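Local structure of piwi domain-containing protein (Vanderwaltozyma polyspora, 5THE) at residues S248-I251 and E252-K255; L324-Y327 and Q328-N332. The protein probably binds RNA as a budding-yeast Argonaute, of which this chain is the C-terminal lobe carrying the Piwi domain. All coordinates share one frame; numbering follows the deposited sequence.

Both contacts are local ones at the ends of helices in the Piwi domain, which has an RNase H-like fold. Contact 1 comes first along the chain and covers the start of the short helix 251-254, just after strand 248-249, an edge strand of a small antiparallel sheet. Contact 2 follows in series and covers the C-terminal end of helix 320-329, which packs against helix 351-373 and strand 264-274. Their centres lie about 20 Å apart and their nearest atoms about 11 Å, without touching. With nearest atoms about 14 Å and 20 Å from the bound nucleic acid, both are structural packing within the Piwi domain, away from the RNA.

Contact 1 of 2, residues S248-I251 and E252-K255; sequences SLSI and ENNK
Ser-250 meets Asn-253 at the start of helix 251-254, where Ser-250 is the N-cap. Its OG accepts the backbone N-H of Asn-253 at 3.1 Å in a nearly straight bond (165°), and the same OG donates to Asn-253 OD1 at 2.7 Å. One small hydroxyl thus serves both the backbone and the side chain of the third residue on, a double use that suits serine to a cap. The torsion of Ser-250 sets OG between its own N and carbonyl carbon (chi1 71°), facing the first turn. OG approaches Asn-253 OD1 from above the amide's carbonyl plane, and that oxygen also accepts from the backbone N of Val-36.

The helical bonding then begins: Asn-254 N donates to Ser-250 O at 2.9 Å, in the carbonyl plane, and Lys-255 N reaches Ile-251 O less directly. Beside this turn, the CB of Leu-249 packs against Asn-253 CB at 3.9 Å, while its side chain also touches Pro-35 and Ile-478, nonpolar neighbours that suit a leucine, and Asn-474 of helix 465-475. Ile-251 and Glu-252 sit on the exposed side of the turn. There the long, extended chain of Lys-255 carries NZ to Glu-252 OE2 at 2.7 Å, a salt bridge made on the syn side of the carboxylate.

Water 1 ties the buried amide of Asn-254 back to the strand, donating to its OD1 at 2.7 Å and accepting from Leu-249 N at 2.9 Å.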
loop_
_atom_site.group_PDB
_atom_site.type_symbol
_atom_site.label_atom_id
_atom_site.label_comp_id
_atom_site.label_asym_id
_atom_site.label_seq_id
_atom_site.Cartn_x
_atom_site.Cartn_y
_atom_site.Cartn_z
ATOM N N SER A 248 12.460 6.235 1.642
ATOM C CA SER A 248 11.665 7.201 0.915
ATOM C C SER A 248 12.408 7.493 -0.372
ATOM O O SER A 248 13.407 6.843 -0.697
ATOM C CB SER A 248 11.426 8.471 1.743
ATOM O OG SER A 248 12.574 9.326 1.739
ATOM N N LEU A 249 11.923 8.485 -1.103
ATOM C CA LEU A 249 12.689 9.051 -2.202
ATOM C C LEU A 249 13.510 10.227 -1.688
ATOM O O LEU A 249 13.236 10.792 -0.624
ATOM C CB LEU A 249 11.758 9.505 -3.329
ATOM C CG LEU A 249 10.810 8.432 -3.849
ATOM C CD1 LEU A 249 10.077 8.956 -5.077
ATOM C CD2 LEU A 249 11.598 7.161 -4.163
ATOM N N SER A 250 14.520 10.601 -2.456
ATOM C CA SER A 250 15.325 11.755 -2.079
ATOM C C SER A 250 14.479 13.021 -2.089
ATOM O O SER A 250 13.411 13.087 -2.701
ATOM C CB SER A 250 16.504 11.936 -3.034
ATOM O OG SER A 250 16.035 12.387 -4.298
ATOM N N ILE A 251 14.992 14.038 -1.393
ATOM C CA ILE A 251 14.378 15.365 -1.391
ATOM C C ILE A 251 14.216 15.889 -2.814
ATOM O O ILE A 251 13.169 16.437 -3.176
ATOM C CB ILE A 251 15.214 16.327 -0.527
ATOM C CG1 ILE A 251 14.953 16.044 0.956
ATOM C CG2 ILE A 251 14.952 17.803 -0.922
ATOM C CD1 ILE A 251 15.708 16.950 1.908
ATOM N N GLU A 252 15.262 15.753 -3.633
ATOM C CA GLU A 252 15.181 16.199 -5.022
ATOM C C GLU A 252 14.004 15.544 -5.740
ATOM O O GLU A 252 13.218 16.221 -6.411
ATOM C CB GLU A 252 16.501 15.896 -5.735
ATOM C CG GLU A 252 16.688 16.556 -7.087
ATOM C CD GLU A 252 16.435 18.062 -7.071
ATOM O OE1 GLU A 252 15.939 18.585 -8.090
ATOM O OE2 GLU A 252 16.720 18.730 -6.053
ATOM N N ASN A 253 13.852 14.225 -5.585
ATOM C CA ASN A 253 12.750 13.517 -6.229
ATOM C C ASN A 253 11.393 13.946 -5.669
ATOM O O ASN A 253 10.414 14.058 -6.417
ATOM C CB ASN A 253 12.932 12.005 -6.068
ATOM C CG ASN A 253 14.077 11.455 -6.897
ATOM O OD1 ASN A 253 15.046 10.937 -6.357
ATOM N ND2 ASN A 253 13.954 11.544 -8.217
ATOM N N ASN A 254 11.310 14.205 -4.364
ATOM C CA ASN A 254 10.014 14.567 -3.791
ATOM C C ASN A 254 9.510 15.919 -4.287
ATOM O O ASN A 254 8.302 16.178 -4.209
ATOM C CB ASN A 254 10.086 14.562 -2.263
ATOM C CG ASN A 254 10.178 13.166 -1.688
ATOM O OD1 ASN A 254 9.641 12.208 -2.257
ATOM N ND2 ASN A 254 10.854 13.039 -0.549
ATOM N N LYS A 255 10.398 16.776 -4.795
ATOM C CA LYS A 255 9.969 18.064 -5.343
ATOM C C LYS A 255 8.922 17.879 -6.431
ATOM O O LYS A 255 8.023 18.716 -6.584
ATOM C CB LYS A 255 11.175 18.831 -5.900
ATOM C CG LYS A 255 12.125 19.319 -4.829
ATOM C CD LYS A 255 13.342 19.973 -5.419
ATOM C CE LYS A 255 14.222 20.557 -4.325
ATOM N NZ LYS A 255 15.577 20.879 -4.849
HETATM O O HOH W 1 9.480 10.047 -0.715
#

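Contact 2 of 2, residues L324-Y327 and Q328-N332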
loop_
_atom_site.group_PDB
_atom_site.type_symbol
_atom_site.label_atom_id
_atom_site.label_comp_id
_atom_site.label_asym_id
_atom_site.label_seq_id
_atom_site.Cartn_x
_atom_site.Cartn_y
_atom_site.Cartn_z
ATOM N N LEU A 324 -8.038 15.158 4.691
ATOM C CA LEU A 324 -7.729 16.574 4.879
ATOM C C LEU A 324 -7.265 16.856 6.300
ATOM O O LEU A 324 -6.294 17.592 6.505
ATOM C CB LEU A 324 -8.950 17.426 4.546
ATOM C CG LEU A 324 -9.424 17.434 3.091
ATOM C CD1 LEU A 324 -10.671 18.294 2.956
ATOM C CD2 LEU A 324 -8.323 17.945 2.211
ATOM N N LYS A 325 -7.952 16.284 7.293
ATOM C CA LYS A 325 -7.601 16.531 8.689
ATOM C C LYS A 325 -6.175 16.099 8.984
ATOM O O LYS A 325 -5.415 16.824 9.634
ATOM C CB LYS A 325 -8.565 15.789 9.620
ATOM C CG LYS A 325 -9.908 16.463 9.840
ATOM C CD LYS A 325 -10.821 15.538 10.666
ATOM C CE LYS A 325 -12.001 16.283 11.242
ATOM N NZ LYS A 325 -12.858 15.409 12.106
ATOM N N ILE A 326 -5.805 14.901 8.543
ATOM C CA ILE A 326 -4.470 14.396 8.821
ATOM C C ILE A 326 -3.434 15.220 8.079
ATOM O O ILE A 326 -2.396 15.596 8.640
ATOM C CB ILE A 326 -4.372 12.902 8.459
ATOM C CG1 ILE A 326 -5.399 12.106 9.273
ATOM C CG2 ILE A 326 -2.957 12.402 8.730
ATOM C CD1 ILE A 326 -5.518 10.637 8.868
ATOM N N TYR A 327 -3.698 15.519 6.804
ATOM C CA TYR A 327 -2.779 16.368 6.058
ATOM C C TYR A 327 -2.548 17.678 6.796
ATOM O O TYR A 327 -1.408 18.145 6.936
ATOM C CB TYR A 327 -3.329 16.643 4.661
ATOM C CG TYR A 327 -2.434 17.532 3.817
ATOM C CD1 TYR A 327 -2.400 18.919 4.007
ATOM C CD2 TYR A 327 -1.630 16.985 2.829
ATOM C CE1 TYR A 327 -1.589 19.732 3.227
ATOM C CE2 TYR A 327 -0.804 17.784 2.051
ATOM C CZ TYR A 327 -0.795 19.153 2.252
ATOM O OH TYR A 327 0.015 19.933 1.469
ATOM N N GLN A 328 -3.639 18.290 7.263
ATOM C CA GLN A 328 -3.544 19.603 7.891
ATOM C C GLN A 328 -2.679 19.566 9.148
ATOM O O GLN A 328 -1.906 20.502 9.403
ATOM C CB GLN A 328 -4.944 20.112 8.213
ATOM C CG GLN A 328 -4.941 21.424 8.984
ATOM C CD GLN A 328 -6.332 21.949 9.172
ATOM O OE1 GLN A 328 -7.231 21.215 9.582
ATOM N NE2 GLN A 328 -6.538 23.207 8.803
ATOM N N LYS A 329 -2.798 18.497 9.947
ATOM C CA LYS A 329 -2.004 18.395 11.174
ATOM C C LYS A 329 -0.513 18.357 10.881
ATOM O O LYS A 329 0.290 18.825 11.694
ATOM C CB LYS A 329 -2.399 17.151 11.972
ATOM C CG LYS A 329 -3.846 17.121 12.437
ATOM C CD LYS A 329 -4.082 15.940 13.383
ATOM C CE LYS A 329 -5.501 15.378 13.277
ATOM N NZ LYS A 329 -6.552 16.333 13.726
ATOM N N HIS A 330 -0.120 17.835 9.723
ATOM C CA HIS A 330 1.288 17.706 9.377
ATOM C C HIS A 330 1.812 18.852 8.520
ATOM O O HIS A 330 2.988 18.834 8.147
ATOM C CB HIS A 330 1.526 16.363 8.664
ATOM C CG HIS A 330 1.445 15.186 9.586
ATOM N ND1 HIS A 330 0.254 14.565 9.900
ATOM C CD2 HIS A 330 2.401 14.552 10.304
ATOM C CE1 HIS A 330 0.486 13.579 10.750
ATOM N NE2 HIS A 330 1.780 13.550 11.010
ATOM N N ASN A 331 0.980 19.835 8.187
ATOM C CA ASN A 331 1.408 20.950 7.353
ATOM C C ASN A 331 0.968 22.284 7.964
ATOM O O ASN A 331 0.496 23.198 7.272
ATOM C CB ASN A 331 0.903 20.759 5.922
ATOM C CG ASN A 331 1.526 19.534 5.251
ATOM O OD1 ASN A 331 2.628 19.617 4.703
ATOM N ND2 ASN A 331 0.837 18.391 5.312
ATOM N N ASN A 332 1.136 22.408 9.282
ATOM C CA ASN A 332 0.923 23.670 9.998
ATOM C C ASN A 332 -0.414 24.321 9.644
ATOM O O ASN A 332 -0.485 25.510 9.336
ATOM C CB ASN A 332 2.067 24.646 9.722
ATOM C CG ASN A 332 3.399 24.110 10.162
ATOM O OD1 ASN A 332 3.552 23.644 11.288
ATOM N ND2 ASN A 332 4.367 24.144 9.265
HETATM O O HOH W 2 -6.826 18.880 11.109
#
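Asn-331 lays its amide nitrogen over one face of the Tyr-327 ring, one turn back. ND2 sits 3.3 Å above the ring centre, with CG nearer CE1, and the ring and amide planes are 21° apart. The ring is brought under it by a first torsion that sets CG opposite the backbone N (chi1 180°), and its OH is held by Pro-265 O.

Side-chain hydrogen bonds to backbone carbonyls come next. Asn-331 ND2 also donates to Tyr-327 O at 2.8 Å, with that oxygen close to the amide plane, and gives a further bond to Tyr-291 O; a primary amide suits the place because it has two N-H groups. His-330 ND1 donates to Ile-326 O at 3.1 Å along a nearly straight line (171°), the oxygen lying in the ring plane.

These bonds occupy the C-terminal end of helix 320-329 in the Piwi domain, where the backbone bonds weaken and side chains add their own donors to Ile-326 O and Tyr-327 O. His-330 N is weakly bonded to both oxygens. Farther back the helical pattern holds, as in Gln-328 N to Leu-324 O.

In van der Waals packing, the Ile-326 CG2 methyl runs alongside the imidazole, 4.0 Å from His-330 ND1. Tyr-291 stacks on that ring. Water 2 donates to both Lys-325 O and Gln-328 OE1, the latter at 2.8 Å, while Gln-328 NE2 binds Gly-333 O and Leu-373 O.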